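PDB 1SR4: cytolethal distending toxin protein B from Haemophilus ducreyi, which probably acts as the DNase I-like catalytic subunit of the three-chain cytolethal distending toxin, a bacterial genotoxin that damages host-cell DNA. Local coordinates for residues N11-S16 and T249-P254; E67-N72 and I84-L89; V112-S117 and A147-R152. One frame throughout, in Å; residues are numbered along the deposited sequence.

Contact 1: N11-S16 and T249-P254; sequences NLQGSS and TSDHFP
Residues 11-16 leave strand 7-11 and run past 249-254, the loop leading into adjacent strand 255-259. Asn11 O is met nearly along its C=O axis by Ser250 OG, which donates to it at 2.9 Å. The same Ser250 OG accepts from His252 N, two residues on, at 3.1 Å, closing an ST turn. Asn11 OD1 closes an Asx turn by accepting from Gln13 N in the carbonyl plane. Asn11 ND2 donates to Glu44 and Asp177. Gln13 OE1 accepts a nearly straight bond from Asp251 N at 2.8 Å (173° at the hydrogen), although the N-H comes from above the amide plane. Gln13 NE2 donates to a water, which in turn donates to Asp251 OD2. A second water joins Asn11 N to Phe253 O.

Asn11 CB lies over one face of the His252 ring, 3.8 Å from its centroid, a CH-pi contact. With CG anti to the backbone N (chi1 -179°), the amide of Asn11 runs out alongside the ring, its plane nearly parallel and ND2 near His252 NE2. The Gln13 amide stands almost upright to the ring (86°), at its edge. His252 ND1 bonds to Asp216 OD2.

This His-Asp pair beside Asn11, Glu44 and Asp177 fits the active site of the DNase I-like fold. The pairing probably makes His252 more basic. The Ser250 hydroxyl, held by Asn11 O, would help fix this residue by gripping His252 N.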
ATOM      1  N   ASN B  11       7.586   5.148   1.915  1.00  6.45           N
ATOM      2  CA  ASN B  11       8.769   5.485   1.148  1.00  8.29           C
ATOM      3  C   ASN B  11       8.578   4.606  -0.086  1.00  7.39           C
ATOM      4  O   ASN B  11       8.661   3.382  -0.013  1.00  8.56           O
ATOM      5  CB  ASN B  11      10.067   5.095   1.877  1.00  5.48           C
ATOM      6  CG  ASN B  11      11.301   5.480   1.081  1.00  8.23           C
ATOM      7  OD1 ASN B  11      11.272   5.492  -0.156  1.00  8.24           O
ATOM      8  ND2 ASN B  11      12.384   5.784   1.768  1.00  6.71           N
ATOM      9  N   LEU B  12       8.297   5.251  -1.205  1.00  8.84           N
ATOM     10  CA  LEU B  12       8.035   4.589  -2.471  1.00  7.38           C
ATOM     11  C   LEU B  12       9.260   3.993  -3.169  1.00  8.62           C
ATOM     12  O   LEU B  12       9.114   3.093  -3.997  1.00  7.69           O
ATOM     13  CB  LEU B  12       7.317   5.599  -3.390  1.00  9.23           C
ATOM     14  CG  LEU B  12       6.727   5.211  -4.755  1.00  9.21           C
ATOM     15  CD1 LEU B  12       5.406   5.975  -4.969  1.00  7.47           C
ATOM     16  CD2 LEU B  12       7.739   5.541  -5.894  1.00  6.30           C
ATOM     17  N   GLN B  13      10.455   4.482  -2.834  1.00  7.55           N
ATOM     18  CA  GLN B  13      11.704   4.008  -3.454  1.00  8.29           C
ATOM     19  C   GLN B  13      11.582   4.024  -4.970  1.00  7.56           C
ATOM     20  O   GLN B  13      11.847   3.025  -5.641  1.00  9.45           O
ATOM     21  CB  GLN B  13      12.064   2.587  -2.978  1.00  7.87           C
ATOM     22  CG  GLN B  13      12.387   2.509  -1.472  1.00  9.47           C
ATOM     23  CD  GLN B  13      13.039   1.201  -1.071  1.00 10.45           C
ATOM     24  OE1 GLN B  13      12.566   0.122  -1.419  1.00 12.92           O
ATOM     25  NE2 GLN B  13      14.135   1.290  -0.331  1.00 13.05           N
ATOM     26  N   GLY B  14      11.218   5.172  -5.516  1.00  8.34           N
ATOM     27  CA  GLY B  14      11.049   5.261  -6.955  1.00 10.20           C
ATOM     28  C   GLY B  14      12.347   5.349  -7.739  1.00 12.73           C
ATOM     29  O   GLY B  14      13.396   5.678  -7.180  1.00 14.70           O
ATOM     30  N   SER B  15      12.282   5.040  -9.033  1.00 11.75           N
ATOM     31  CA  SER B  15      13.446   5.132  -9.907  1.00 13.41           C
ATOM     32  C   SER B  15      12.983   5.207 -11.351  1.00 15.22           C
ATOM     33  O   SER B  15      11.794   5.066 -11.651  1.00 13.64           O
ATOM     34  CB  SER B  15      14.368   3.922  -9.747  1.00 13.87           C
ATOM     35  OG  SER B  15      13.708   2.742 -10.162  1.00 15.91           O
ATOM     36  N   SER B  16      13.941   5.442 -12.242  1.00 16.12           N
ATOM     37  CA  SER B  16      13.671   5.527 -13.660  1.00 17.16           C
ATOM     38  C   SER B  16      13.065   4.211 -14.147  1.00 15.57           C
ATOM     39  O   SER B  16      12.201   4.191 -15.019  1.00 18.04           O
ATOM     40  CB  SER B  16      14.978   5.803 -14.421  1.00 19.29           C
ATOM     41  OG  SER B  16      14.688   6.077 -15.780  1.00 26.58           O
ATOM     42  N   THR B 249       5.178  -2.542  -3.359  1.00  9.47           N
ATOM     43  CA  THR B 249       6.270  -2.417  -4.318  1.00  9.77           C
ATOM     44  C   THR B 249       7.564  -1.689  -3.922  1.00  9.95           C
ATOM     45  O   THR B 249       8.276  -1.160  -4.783  1.00  9.74           O
ATOM     46  CB  THR B 249       5.743  -1.825  -5.645  1.00  7.25           C
ATOM     47  OG1 THR B 249       5.188  -0.527  -5.409  1.00  7.37           O
ATOM     48  CG2 THR B 249       4.664  -2.718  -6.224  1.00  6.98           C
ATOM     49  N   SER B 250       7.863  -1.658  -2.627  1.00 10.18           N
ATOM     50  CA  SER B 250       9.122  -1.081  -2.153  1.00  9.72           C
ATOM     51  C   SER B 250       9.516  -1.883  -0.906  1.00 10.05           C
ATOM     52  O   SER B 250       8.738  -2.711  -0.414  1.00  8.60           O
ATOM     53  CB  SER B 250       8.971   0.403  -1.810  1.00  9.94           C
ATOM     54  OG  SER B 250       8.542   0.558  -0.484  1.00  9.93           O
ATOM     55  N   ASP B 251      10.718  -1.667  -0.399  1.00  9.25           N
ATOM     56  CA  ASP B 251      11.141  -2.405   0.789  1.00  9.99           C
ATOM     57  C   ASP B 251      10.590  -1.806   2.094  1.00 10.06           C
ATOM     58  O   ASP B 251      10.905  -2.295   3.170  1.00  9.45           O
ATOM     59  CB  ASP B 251      12.673  -2.481   0.858  1.00 10.15           C
ATOM     60  CG  ASP B 251      13.261  -3.416  -0.185  1.00 13.21           C
ATOM     61  OD1 ASP B 251      12.533  -4.295  -0.695  1.00 14.45           O
ATOM     62  OD2 ASP B 251      14.466  -3.279  -0.479  1.00 17.31           O
ATOM     63  N   HIS B 252       9.788  -0.740   1.992  1.00 11.15           N
ATOM     64  CA  HIS B 252       9.193  -0.103   3.163  1.00  9.22           C
ATOM     65  C   HIS B 252       7.701  -0.412   3.202  1.00 11.89           C
ATOM     66  O   HIS B 252       7.038  -0.511   2.160  1.00 11.81           O
ATOM     67  CB  HIS B 252       9.363   1.417   3.114  1.00 10.57           C
ATOM     68  CG  HIS B 252      10.770   1.886   3.324  1.00 10.23           C
ATOM     69  ND1 HIS B 252      11.230   2.337   4.543  1.00 11.51           N
ATOM     70  CD2 HIS B 252      11.819   1.967   2.470  1.00  9.89           C
ATOM     71  CE1 HIS B 252      12.503   2.677   4.432  1.00 13.20           C
ATOM     72  NE2 HIS B 252      12.885   2.461   3.184  1.00 13.05           N
ATOM     73  N   PHE B 253       7.175  -0.550   4.409  1.00 10.44           N
ATOM     74  CA  PHE B 253       5.754  -0.823   4.591  1.00 10.22           C
ATOM     75  C   PHE B 253       5.086   0.508   4.948  1.00  9.07           C
ATOM     76  O   PHE B 253       5.636   1.298   5.716  1.00 11.36           O
ATOM     77  CB  PHE B 253       5.574  -1.843   5.720  1.00  9.83           C
ATOM     78  CG  PHE B 253       6.081  -3.219   5.368  1.00 11.50           C
ATOM     79  CD1 PHE B 253       5.238  -4.149   4.770  1.00 11.78           C
ATOM     80  CD2 PHE B 253       7.409  -3.555   5.572  1.00 12.01           C
ATOM     81  CE1 PHE B 253       5.710  -5.393   4.375  1.00 13.76           C
ATOM     82  CE2 PHE B 253       7.897  -4.794   5.182  1.00 14.28           C
ATOM     83  CZ  PHE B 253       7.037  -5.719   4.579  1.00 13.11           C
ATOM     84  N   PRO B 254       3.904   0.783   4.381  1.00  7.99           N
ATOM     85  CA  PRO B 254       3.244   2.047   4.710  1.00  9.59           C
ATOM     86  C   PRO B 254       2.837   2.014   6.183  1.00  9.03           C
ATOM     87  O   PRO B 254       2.547   0.952   6.735  1.00  9.26           O
ATOM     88  CB  PRO B 254       2.052   2.079   3.746  1.00 10.27           C
ATOM     89  CG  PRO B 254       1.734   0.638   3.547  1.00  9.93           C
ATOM     90  CD  PRO B 254       3.100  -0.020   3.447  1.00  7.29           C
TER
HETATM   91  O   HOH W   1       7.246   3.594   4.540  1.00  8.78           O
HETATM   92  O   HOH W   2      15.605  -1.002   0.817  1.00 14.50           O

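Contact 2: E67-N72 and I84-L89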
ATOM      1  N   GLU B  67       5.520  22.461  -5.554  1.00 20.44           N
ATOM      2  CA  GLU B  67       4.454  22.760  -6.499  1.00 19.04           C
ATOM      3  C   GLU B  67       3.181  22.015  -6.142  1.00 16.27           C
ATOM      4  O   GLU B  67       3.225  20.968  -5.494  1.00 15.71           O
ATOM      5  CB  GLU B  67       4.885  22.361  -7.914  1.00 21.28           C
ATOM      6  CG  GLU B  67       6.128  23.057  -8.420  1.00 26.80           C
ATOM      7  CD  GLU B  67       6.670  22.401  -9.679  1.00 31.09           C
ATOM      8  OE1 GLU B  67       6.930  21.177  -9.661  1.00 31.57           O
ATOM      9  OE2 GLU B  67       6.838  23.106 -10.692  1.00 34.70           O
ATOM     10  N   GLU B  68       2.051  22.554  -6.574  1.00 13.38           N
ATOM     11  CA  GLU B  68       0.761  21.928  -6.311  1.00 13.06           C
ATOM     12  C   GLU B  68       0.205  21.272  -7.579  1.00 13.02           C
ATOM     13  O   GLU B  68       0.254  21.864  -8.663  1.00 13.79           O
ATOM     14  CB  GLU B  68      -0.226  22.972  -5.803  1.00 12.06           C
ATOM     15  CG  GLU B  68      -1.604  22.422  -5.444  1.00 12.23           C
ATOM     16  CD  GLU B  68      -2.597  23.542  -5.167  1.00 11.69           C
ATOM     17  OE1 GLU B  68      -2.917  24.286  -6.110  1.00 12.50           O
ATOM     18  OE2 GLU B  68      -3.052  23.694  -4.017  1.00 13.96           O
ATOM     19  N   TYR B  69      -0.315  20.051  -7.437  1.00 11.90           N
ATOM     20  CA  TYR B  69      -0.916  19.305  -8.543  1.00 10.49           C
ATOM     21  C   TYR B  69      -2.240  18.720  -8.065  1.00 11.71           C
ATOM     22  O   TYR B  69      -2.495  18.649  -6.863  1.00  9.18           O
ATOM     23  CB  TYR B  69      -0.037  18.110  -8.951  1.00 10.92           C
ATOM     24  CG  TYR B  69       1.263  18.455  -9.628  1.00 12.68           C
ATOM     25  CD1 TYR B  69       1.427  18.271 -11.007  1.00 13.62           C
ATOM     26  CD2 TYR B  69       2.328  18.962  -8.896  1.00 12.52           C
ATOM     27  CE1 TYR B  69       2.642  18.592 -11.634  1.00 17.52           C
ATOM     28  CE2 TYR B  69       3.537  19.284  -9.506  1.00 17.35           C
ATOM     29  CZ  TYR B  69       3.689  19.099 -10.872  1.00 17.56           C
ATOM     30  OH  TYR B  69       4.881  19.449 -11.468  1.00 21.78           O
ATOM     31  N   THR B  70      -3.076  18.315  -9.017  1.00 11.42           N
ATOM     32  CA  THR B  70      -4.302  17.603  -8.690  1.00 11.89           C
ATOM     33  C   THR B  70      -4.143  16.271  -9.433  1.00 12.13           C
ATOM     34  O   THR B  70      -3.476  16.184 -10.479  1.00 11.89           O
ATOM     35  CB  THR B  70      -5.610  18.310  -9.158  1.00 12.95           C
ATOM     36  OG1 THR B  70      -5.584  18.510 -10.574  1.00 13.84           O
ATOM     37  CG2 THR B  70      -5.798  19.645  -8.420  1.00 15.52           C
ATOM     38  N   TRP B  71      -4.737  15.227  -8.880  1.00 11.39           N
ATOM     39  CA  TRP B  71      -4.633  13.905  -9.467  1.00 10.44           C
ATOM     40  C   TRP B  71      -5.971  13.227  -9.256  1.00  9.84           C
ATOM     41  O   TRP B  71      -6.483  13.206  -8.141  1.00 10.06           O
ATOM     42  CB  TRP B  71      -3.507  13.141  -8.766  1.00  9.48           C
ATOM     43  CG  TRP B  71      -3.317  11.730  -9.217  1.00 11.41           C
ATOM     44  CD1 TRP B  71      -3.433  11.244 -10.483  1.00 12.39           C
ATOM     45  CD2 TRP B  71      -2.904  10.630  -8.399  1.00 12.51           C
ATOM     46  NE1 TRP B  71      -3.115   9.907 -10.513  1.00 13.16           N
ATOM     47  CE2 TRP B  71      -2.785   9.505  -9.244  1.00 13.37           C
ATOM     48  CE3 TRP B  71      -2.616  10.490  -7.036  1.00 12.98           C
ATOM     49  CZ2 TRP B  71      -2.391   8.249  -8.768  1.00 14.05           C
ATOM     50  CZ3 TRP B  71      -2.222   9.241  -6.559  1.00 14.24           C
ATOM     51  CH2 TRP B  71      -2.115   8.136  -7.428  1.00 14.67           C
ATOM     52  N   ASN B  72      -6.536  12.691 -10.329  1.00  9.21           N
ATOM     53  CA  ASN B  72      -7.841  12.047 -10.260  1.00  9.14           C
ATOM     54  C   ASN B  72      -7.722  10.544 -10.049  1.00  9.00           C
ATOM     55  O   ASN B  72      -7.292   9.825 -10.943  1.00 11.09           O
ATOM     56  CB  ASN B  72      -8.628  12.338 -11.544  1.00  8.67           C
ATOM     57  CG  ASN B  72     -10.042  11.787 -11.498  1.00  9.43           C
ATOM     58  OD1 ASN B  72     -10.486  11.272 -10.461  1.00  9.33           O
ATOM     59  ND2 ASN B  72     -10.759  11.892 -12.620  1.00  8.98           N
ATOM     60  N   ILE B  84      -1.622  17.114  -4.706  1.00  9.64           N
ATOM     61  CA  ILE B  84      -0.298  16.583  -4.407  1.00  9.98           C
ATOM     62  C   ILE B  84       0.654  17.769  -4.320  1.00 10.32           C
ATOM     63  O   ILE B  84       0.715  18.570  -5.251  1.00 10.09           O
ATOM     64  CB  ILE B  84       0.291  15.641  -5.497  1.00 11.21           C
ATOM     65  CG1 ILE B  84      -0.646  14.452  -5.774  1.00 11.81           C
ATOM     66  CG2 ILE B  84       1.669  15.115  -5.002  1.00  8.22           C
ATOM     67  CD1 ILE B  84      -0.163  13.517  -6.925  1.00 11.84           C
ATOM     68  N   TYR B  85       1.382  17.886  -3.207  1.00 10.20           N
ATOM     69  CA  TYR B  85       2.376  18.956  -3.030  1.00  9.62           C
ATOM     70  C   TYR B  85       3.701  18.227  -3.241  1.00 10.08           C
ATOM     71  O   TYR B  85       4.059  17.309  -2.502  1.00  8.44           O
ATOM     72  CB  TYR B  85       2.231  19.568  -1.649  1.00  9.47           C
ATOM     73  CG  TYR B  85       0.913  20.290  -1.554  1.00 10.45           C
ATOM     74  CD1 TYR B  85       0.765  21.573  -2.094  1.00  8.14           C
ATOM     75  CD2 TYR B  85      -0.226  19.641  -1.066  1.00  9.32           C
ATOM     76  CE1 TYR B  85      -0.487  22.188  -2.165  1.00  9.25           C
ATOM     77  CE2 TYR B  85      -1.485  20.251  -1.130  1.00  9.18           C
ATOM     78  CZ  TYR B  85      -1.607  21.525  -1.689  1.00 12.20           C
ATOM     79  OH  TYR B  85      -2.861  22.113  -1.824  1.00 13.03           O
ATOM     80  N   TYR B  86       4.401  18.639  -4.285  1.00  9.45           N
ATOM     81  CA  TYR B  86       5.614  17.971  -4.746  1.00 11.39           C
ATOM     82  C   TYR B  86       6.887  18.814  -4.666  1.00 10.78           C
ATOM     83  O   TYR B  86       6.935  19.938  -5.165  1.00 11.42           O
ATOM     84  CB  TYR B  86       5.318  17.549  -6.190  1.00  9.32           C
ATOM     85  CG  TYR B  86       6.398  16.848  -6.981  1.00  9.31           C
ATOM     86  CD1 TYR B  86       6.950  15.642  -6.544  1.00  8.80           C
ATOM     87  CD2 TYR B  86       6.762  17.321  -8.246  1.00 10.22           C
ATOM     88  CE1 TYR B  86       7.831  14.913  -7.351  1.00  9.77           C
ATOM     89  CE2 TYR B  86       7.645  16.598  -9.067  1.00 10.20           C
ATOM     90  CZ  TYR B  86       8.170  15.393  -8.611  1.00  9.80           C
ATOM     91  OH  TYR B  86       9.018  14.666  -9.427  1.00  9.32           O
ATOM     92  N   SER B  87       7.911  18.261  -4.035  1.00 11.44           N
ATOM     93  CA  SER B  87       9.186  18.942  -3.910  1.00 12.14           C
ATOM     94  C   SER B  87      10.198  18.093  -4.671  1.00 13.36           C
ATOM     95  O   SER B  87      10.652  17.062  -4.182  1.00 11.83           O
ATOM     96  CB  SER B  87       9.572  19.062  -2.440  1.00 12.98           C
ATOM     97  OG  SER B  87      10.878  19.593  -2.324  1.00 18.27           O
ATOM     98  N   ARG B  88      10.531  18.518  -5.883  1.00 13.05           N
ATOM     99  CA  ARG B  88      11.457  17.763  -6.713  1.00 13.58           C
ATOM    100  C   ARG B  88      12.902  18.132  -6.371  1.00 14.57           C
ATOM    101  O   ARG B  88      13.567  18.856  -7.110  1.00 13.81           O
ATOM    102  CB  ARG B  88      11.152  18.041  -8.185  1.00 15.42           C
ATOM    103  CG  ARG B  88      11.909  17.179  -9.169  1.00 18.45           C
ATOM    104  CD  ARG B  88      11.591  17.596 -10.607  1.00 26.12           C
ATOM    105  NE  ARG B  88      12.437  16.873 -11.553  1.00 32.99           N
ATOM    106  CZ  ARG B  88      13.689  17.210 -11.860  1.00 35.87           C
ATOM    107  NH1 ARG B  88      14.253  18.279 -11.309  1.00 36.20           N
ATOM    108  NH2 ARG B  88      14.389  16.459 -12.702  1.00 36.89           N
ATOM    109  N   LEU B  89      13.366  17.628  -5.235  1.00 13.47           N
ATOM    110  CA  LEU B  89      14.717  17.887  -4.745  1.00 15.04           C
ATOM    111  C   LEU B  89      15.837  17.257  -5.567  1.00 16.01           C
ATOM    112  O   LEU B  89      16.904  17.863  -5.741  1.00 16.97           O
ATOM    113  CB  LEU B  89      14.836  17.385  -3.301  1.00 14.03           C
ATOM    114  CG  LEU B  89      13.837  17.973  -2.299  1.00 15.07           C
ATOM    115  CD1 LEU B  89      13.929  17.229  -0.970  1.00 15.92           C
ATOM    116  CD2 LEU B  89      14.114  19.450  -2.115  1.00 14.13           C
TER
HETATM  117  O   HOH W   3       8.959  20.506  -7.015  1.00 13.11           O
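Ile84, Tyr86, Tyr69 and Glu67 lie on one face of two neighbouring antiparallel strands, and Ile84 is the most deeply engaged. Its CG1 is anti to the carbonyl carbon (chi1 -57°), and the chain runs on extended to CD1. Ile84 CD1 meets Trp71 CB at 3.8 Å, with Trp71 CE3 close by. Ile84 CB also faces Tyr69 CB. Its backbone is paired both ways: Tyr69 N donates to Ile84 O, and Ile84 N to Tyr69 O, each at 2.8 Å.

Tyr86 has CG anti to the backbone N (chi1 179°), so its ring lies alongside the Glu67 side chain, the two pointing the same way with planes 20° apart. CD2 of Tyr86 touches CE2 of Tyr69 at 4.0 Å, where the two side chains cross obliquely. Tyr86 OH bonds to Gly46 O. The two strands form a beta hairpin within one of the two mixed sheets of the DNase I-like fold. Glu67 and Tyr86 are a hydrogen-bonded pair: Glu67 N donates to Tyr86 O and Tyr86 N to Glu67 O, each at 2.9 Å.

On the other face Glu68 and Tyr85 form a non-hydrogen-bonded pair, yet their side chains bond. Tyr85 OH donates to the anti lone pair of Glu68 OE2 at 2.7 Å. That oxygen is also held by Arg57 in a salt bridge and by Gln105.

Contact 3: V112-S117 and A147-R152; sequences VHSDSS and AVSLIR
Ser149 OG sits in the crowded position between backbone N and carbonyl carbon (chi1 66°), and Arg152 bends at chi3 (51°). Both torsions bring polar groups of helix 147-159 up to the loop after strand 108-112. In this DNase I-like alpha/beta fold, the contact joins the helix to the end of edge strand 108-112 and the loop that follows it.

Leu150 works on the buried side. With its CG anti to the backbone N, chi2 then brings Leu150 CD1 to Val112 O at 3.3 Å and close to Ser114 N. Its CB packs on Ser114 CB, where the two backbones come closest, with the CA atoms of Ser114 and Leu150 4.0 Å apart. Leu150 also touches Val137 of strand 132-138, while Val112 packs on Ile154 and Thr157 further along the helix.

At the more exposed end, Asp115 N donates to Ser149 OG at 2.9 Å in an almost straight bond (175°). Asp115 CB and carboxylate lie against Ser149 CB. The carboxylate and the guanidinium are roughly coplanar and make a salt bridge. Arg152 NH2 donates to Asp115 OD1 at 2.6 Å; the oxygen lies near the guanidinium plane but is met from above its own carboxylate plane.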
ATOM      1  N   VAL B 112      11.366  23.526   6.007  1.00 16.45           N
ATOM      2  CA  VAL B 112      12.261  23.762   7.135  1.00 16.63           C
ATOM      3  C   VAL B 112      13.523  22.922   6.993  1.00 17.29           C
ATOM      4  O   VAL B 112      13.456  21.699   6.813  1.00 16.94           O
ATOM      5  CB  VAL B 112      11.573  23.433   8.474  1.00 16.25           C
ATOM      6  CG1 VAL B 112      12.492  23.770   9.646  1.00 14.25           C
ATOM      7  CG2 VAL B 112      10.289  24.231   8.595  1.00 17.33           C
ATOM      8  N   HIS B 113      14.675  23.591   7.047  1.00 17.37           N
ATOM      9  CA  HIS B 113      15.958  22.910   6.928  1.00 17.78           C
ATOM     10  C   HIS B 113      16.497  22.504   8.281  1.00 17.46           C
ATOM     11  O   HIS B 113      16.088  23.050   9.312  1.00 17.30           O
ATOM     12  CB  HIS B 113      16.985  23.819   6.244  1.00 18.38           C
ATOM     13  CG  HIS B 113      16.668  24.114   4.812  1.00 20.55           C
ATOM     14  ND1 HIS B 113      15.801  25.117   4.432  1.00 21.58           N
ATOM     15  CD2 HIS B 113      17.059  23.499   3.670  1.00 20.30           C
ATOM     16  CE1 HIS B 113      15.669  25.104   3.117  1.00 23.24           C
ATOM     17  NE2 HIS B 113      16.421  24.132   2.630  1.00 21.91           N
ATOM     18  N   SER B 114      17.410  21.536   8.274  1.00 17.49           N
ATOM     19  CA  SER B 114      18.060  21.090   9.500  1.00 16.92           C
ATOM     20  C   SER B 114      19.324  21.965   9.586  1.00 18.28           C
ATOM     21  O   SER B 114      19.490  22.865   8.769  1.00 15.88           O
ATOM     22  CB  SER B 114      18.428  19.615   9.391  1.00 16.46           C
ATOM     23  OG  SER B 114      19.138  19.360   8.187  1.00 16.79           O
ATOM     24  N   ASP B 115      20.200  21.704  10.551  1.00 19.61           N
ATOM     25  CA  ASP B 115      21.424  22.494  10.700  1.00 21.82           C
ATOM     26  C   ASP B 115      22.343  22.419   9.483  1.00 22.18           C
ATOM     27  O   ASP B 115      22.476  21.369   8.851  1.00 19.39           O
ATOM     28  CB  ASP B 115      22.230  22.043  11.925  1.00 21.39           C
ATOM     29  CG  ASP B 115      21.680  22.593  13.233  1.00 25.71           C
ATOM     30  OD1 ASP B 115      20.848  23.526  13.194  1.00 26.01           O
ATOM     31  OD2 ASP B 115      22.096  22.097  14.305  1.00 29.39           O
ATOM     32  N   SER B 116      22.985  23.541   9.170  1.00 23.37           N
ATOM     33  CA  SER B 116      23.918  23.599   8.051  1.00 24.11           C
ATOM     34  C   SER B 116      24.988  22.537   8.244  1.00 21.93           C
ATOM     35  O   SER B 116      25.502  22.354   9.344  1.00 22.06           O
ATOM     36  CB  SER B 116      24.580  24.983   7.975  1.00 27.51           C
ATOM     37  OG  SER B 116      23.655  25.963   7.526  1.00 31.79           O
ATOM     38  N   SER B 117      25.320  21.828   7.177  1.00 21.47           N
ATOM     39  CA  SER B 117      26.338  20.786   7.266  1.00 20.47           C
ATOM     40  C   SER B 117      26.817  20.478   5.862  1.00 20.28           C
ATOM     41  O   SER B 117      26.145  20.833   4.895  1.00 19.42           O
ATOM     42  CB  SER B 117      25.750  19.520   7.906  1.00 20.05           C
ATOM     43  OG  SER B 117      25.025  18.758   6.953  1.00 19.86           O
ATOM     44  N   ALA B 147      18.191  14.460  11.934  1.00 13.83           N
ATOM     45  CA  ALA B 147      16.858  14.486  12.538  1.00 14.71           C
ATOM     46  C   ALA B 147      16.611  15.382  13.752  1.00 15.92           C
ATOM     47  O   ALA B 147      15.570  16.037  13.846  1.00 13.78           O
ATOM     48  CB  ALA B 147      16.428  13.058  12.856  1.00 15.72           C
ATOM     49  N   VAL B 148      17.548  15.416  14.689  1.00 15.79           N
ATOM     50  CA  VAL B 148      17.340  16.238  15.870  1.00 16.80           C
ATOM     51  C   VAL B 148      17.261  17.731  15.560  1.00 16.93           C
ATOM     52  O   VAL B 148      16.346  18.410  16.048  1.00 17.17           O
ATOM     53  CB  VAL B 148      18.430  15.968  16.942  1.00 16.63           C
ATOM     54  CG1 VAL B 148      18.387  17.051  18.021  1.00 15.82           C
ATOM     55  CG2 VAL B 148      18.193  14.596  17.577  1.00 15.93           C
ATOM     56  N   SER B 149      18.199  18.254  14.764  1.00 16.41           N
ATOM     57  CA  SER B 149      18.151  19.684  14.433  1.00 15.89           C
ATOM     58  C   SER B 149      16.966  19.992  13.519  1.00 14.54           C
ATOM     59  O   SER B 149      16.427  21.099  13.543  1.00 14.26           O
ATOM     60  CB  SER B 149      19.475  20.178  13.802  1.00 17.21           C
ATOM     61  OG  SER B 149      19.737  19.607  12.542  1.00 17.67           O
ATOM     62  N   LEU B 150      16.539  19.014  12.728  1.00 14.42           N
ATOM     63  CA  LEU B 150      15.381  19.221  11.854  1.00 16.39           C
ATOM     64  C   LEU B 150      14.139  19.412  12.742  1.00 16.20           C
ATOM     65  O   LEU B 150      13.376  20.356  12.555  1.00 17.26           O
ATOM     66  CB  LEU B 150      15.177  18.023  10.918  1.00 17.18           C
ATOM     67  CG  LEU B 150      14.088  18.168   9.843  1.00 18.97           C
ATOM     68  CD1 LEU B 150      14.400  19.365   8.962  1.00 18.16           C
ATOM     69  CD2 LEU B 150      14.011  16.897   8.995  1.00 17.07           C
ATOM     70  N   ILE B 151      13.954  18.522  13.714  1.00 15.10           N
ATOM     71  CA  ILE B 151      12.822  18.601  14.639  1.00 16.16           C
ATOM     72  C   ILE B 151      12.894  19.915  15.444  1.00 16.48           C
ATOM     73  O   ILE B 151      11.890  20.615  15.602  1.00 16.39           O
ATOM     74  CB  ILE B 151      12.822  17.395  15.631  1.00 17.23           C
ATOM     75  CG1 ILE B 151      12.720  16.069  14.857  1.00 18.52           C
ATOM     76  CG2 ILE B 151      11.671  17.531  16.643  1.00 14.95           C
ATOM     77  CD1 ILE B 151      11.576  16.012  13.911  1.00 22.10           C
ATOM     78  N   ARG B 152      14.081  20.246  15.956  1.00 16.30           N
ATOM     79  CA  ARG B 152      14.258  21.485  16.710  1.00 16.33           C
ATOM     80  C   ARG B 152      13.900  22.710  15.868  1.00 17.15           C
ATOM     81  O   ARG B 152      13.209  23.617  16.346  1.00 17.72           O
ATOM     82  CB  ARG B 152      15.702  21.610  17.225  1.00 19.39           C
ATOM     83  CG  ARG B 152      16.006  22.977  17.872  1.00 26.41           C
ATOM     84  CD  ARG B 152      17.443  23.074  18.379  1.00 30.17           C
ATOM     85  NE  ARG B 152      18.412  22.687  17.356  1.00 35.32           N
ATOM     86  CZ  ARG B 152      18.583  23.328  16.203  1.00 36.22           C
ATOM     87  NH1 ARG B 152      17.851  24.395  15.925  1.00 37.89           N
ATOM     88  NH2 ARG B 152      19.474  22.893  15.321  1.00 36.16           N
TER

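How the contacts relate
Contact 2 lies within the sheet that holds strands 67-72 and 81-87; contact 1 joins loops at the ends of strands 7-11 and 255-259 of that sheet. Contact 3 sits at edge strand 108-112 of the other sheet. Along the chain both 67-72/84-89 and 112-117/147-152 are nested inside the long loop closed by contact 1. No two contacts touch; contacts 2 and 3 come nearest, with about 7 Å between closest atoms. Contacts 1 and 2 are largely buried, contact 3 only partly. Contact 1 uses side-chain-to-backbone bonds and waters, consistent with its place at the probable active site. Contact 2 relies on strand pairing, with aliphatic and aromatic packing on one face and a polar side-chain pair on the other. Contact 3 is apolar inside and charged at the surface.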